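Side-chain contact in CRISPR-associated endonuclease Cas2 2 (Thermus thermophilus, PDB 1ZPW), which probably acts as a metal-dependent endoribonuclease of CRISPR adaptive immunity, a homodimer that joins a Cas1 homodimer in a heterotetramer: residues 23-28 with 35-40. Numbering follows the deposited sequence. Where two conformers were deposited one is given.
Sequences NLLKSY and SVFECY
Leu25, on the last turn of helix 15-26, lies over one face of the Phe37 ring from strand 36-41. Its CB makes a CH-pi contact 3.6 Å from the ring centroid, 15° off the normal and shifted toward the CD2 side, while its CD1 lies over the same face, 3.7 Å from Phe37 CD1. Lys26 crosses the ring edge at about a right angle: its chain bends at chi2 (-89°), which brings CD and CE to Phe37 CE2, with CD in the ring plane and Lys26 CE 3.8 Å from Phe37 CE2. One ring is thus met over a face by an apolar side chain and at an edge by the aliphatic part of a lysine. Farther along, Cys39 turns SG toward Tyr28 CB, 3.9 Å away. The Tyr28 ring leads off from the strand, with Leu24 CD1 at its edge and OH hydrogen-bonded to Asp48 of helix 43-56. No direct hydrogen bond joins the two segments; instead two waters donate to Tyr28 O, one also accepting from Tyr40 N (2.6 Å) and the other also donating to Tyr40 O (2.9 Å). Leu25 and Phe37 both touch Tyr10 of strand 4-11, and Leu25 also meets Leu49 of helix 43-56. The arrangement is the helix-on-sheet core of the ferredoxin-like βαββαβ fold of Cas2, with the first helix laid against its antiparallel sheet.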
# COMPACT_ATOMS: atom_id res chain seq x y z
N ASN A 23 -7.32 6.35 1.03
CA ASN A 23 -7.07 7.77 0.89
C ASN A 23 -5.69 8.13 1.40
O ASN A 23 -4.97 8.94 0.80
CB ASN A 23 -8.15 8.58 1.62
CG ASN A 23 -9.48 8.53 0.92
OD1 ASN A 23 -9.56 8.31 -0.30
ND2 ASN A 23 -10.56 8.72 1.69
N LEU A 24 -5.28 7.49 2.50
CA LEU A 24 -3.91 7.68 3.00
C LEU A 24 -2.87 7.22 1.97
O LEU A 24 -1.91 7.93 1.67
CB LEU A 24 -3.75 6.97 4.34
CG LEU A 24 -2.31 6.90 4.84
CD1 LEU A 24 -1.87 8.32 5.18
CD2 LEU A 24 -2.18 5.97 6.05
N LEU A 25 -3.08 6.02 1.41
CA LEU A 25 -2.12 5.46 0.48
C LEU A 25 -1.92 6.32 -0.79
O LEU A 25 -0.83 6.36 -1.33
CB LEU A 25 -2.48 4.01 0.11
CG LEU A 25 -2.33 3.06 1.32
CD1 LEU A 25 -2.67 1.62 0.88
CD2 LEU A 25 -0.91 3.06 1.93
N LYS A 26 -2.96 7.04 -1.19
CA LYS A 26 -2.87 7.99 -2.30
C LYS A 26 -1.79 9.05 -2.10
O LYS A 26 -1.23 9.57 -3.08
CB LYS A 26 -4.24 8.63 -2.54
CG LYS A 26 -5.24 7.65 -3.05
CD LYS A 26 -5.25 7.56 -4.56
CE LYS A 26 -6.31 6.55 -5.00
NZ LYS A 26 -6.58 6.53 -6.44
N SER A 27 -1.48 9.39 -0.85
CA SER A 27 -0.45 10.39 -0.58
C SER A 27 0.97 9.84 -0.81
O SER A 27 1.96 10.60 -0.88
CB SER A 27 -0.69 11.09 0.79
OG SER A 27 -0.37 10.21 1.83
N TYR A 28 1.08 8.51 -0.98
CA TYR A 28 2.37 7.87 -1.19
C TYR A 28 2.52 7.14 -2.50
O TYR A 28 3.62 6.71 -2.84
CB TYR A 28 2.66 6.83 -0.10
CG TYR A 28 2.62 7.39 1.29
CD1 TYR A 28 3.73 7.99 1.85
CD2 TYR A 28 1.43 7.35 2.03
CE1 TYR A 28 3.66 8.52 3.16
CE2 TYR A 28 1.36 7.86 3.28
CZ TYR A 28 2.47 8.44 3.85
OH TYR A 28 2.36 8.92 5.13
N SER A 35 -7.01 -4.16 -3.73
CA SER A 35 -6.42 -4.21 -2.39
C SER A 35 -4.94 -3.95 -2.41
O SER A 35 -4.26 -4.33 -1.46
CB SER A 35 -6.65 -5.60 -1.78
OG SER A 35 -8.03 -5.95 -1.88
N VAL A 36 -4.41 -3.34 -3.48
CA VAL A 36 -2.97 -3.11 -3.57
C VAL A 36 -2.61 -1.75 -4.13
O VAL A 36 -3.16 -1.36 -5.16
CB VAL A 36 -2.26 -4.17 -4.48
CG1 VAL A 36 -0.72 -3.98 -4.45
CG2 VAL A 36 -2.62 -5.58 -4.03
N PHE A 37 -1.68 -1.05 -3.45
CA PHE A 37 -1.06 0.16 -3.97
C PHE A 37 0.40 -0.07 -4.23
O PHE A 37 1.04 -0.88 -3.55
CB PHE A 37 -1.18 1.33 -2.96
CG PHE A 37 -2.50 2.07 -3.04
CD1 PHE A 37 -3.70 1.44 -2.70
CD2 PHE A 37 -2.53 3.44 -3.38
CE1 PHE A 37 -4.92 2.10 -2.78
CE2 PHE A 37 -3.77 4.12 -3.47
CZ PHE A 37 -4.97 3.45 -3.15
N GLU A 38 0.95 0.69 -5.19
CA GLU A 38 2.39 0.72 -5.39
C GLU A 38 2.91 2.06 -4.96
O GLU A 38 2.42 3.08 -5.45
CB GLU A 38 2.74 0.48 -6.85
CG GLU A 38 2.70 -1.01 -7.18
CD GLU A 38 2.94 -1.32 -8.65
OE1 GLU A 38 3.31 -0.41 -9.44
OE2 GLU A 38 2.78 -2.50 -9.03
N CYS A 39 3.90 2.06 -4.08
CA CYS A 39 4.39 3.28 -3.43
C CYS A 39 5.90 3.34 -3.51
O CYS A 39 6.60 2.39 -3.18
CB CYS A 39 3.98 3.31 -1.94
SG CYS A 39 2.20 3.30 -1.65
N TYR A 40 6.43 4.50 -3.89
CA TYR A 40 7.87 4.70 -3.82
C TYR A 40 8.21 5.34 -2.50
O TYR A 40 7.71 6.42 -2.20
CB TYR A 40 8.36 5.58 -4.99
CG TYR A 40 8.48 4.77 -6.24
CD1 TYR A 40 9.63 4.03 -6.48
CD2 TYR A 40 7.43 4.68 -7.11
CE1 TYR A 40 9.76 3.25 -7.61
CE2 TYR A 40 7.52 3.87 -8.24
CZ TYR A 40 8.69 3.17 -8.47
OH TYR A 40 8.80 2.38 -9.60
O HOH W 1 5.07 6.46 -5.00
O HOH W 2 5.72 8.53 -2.41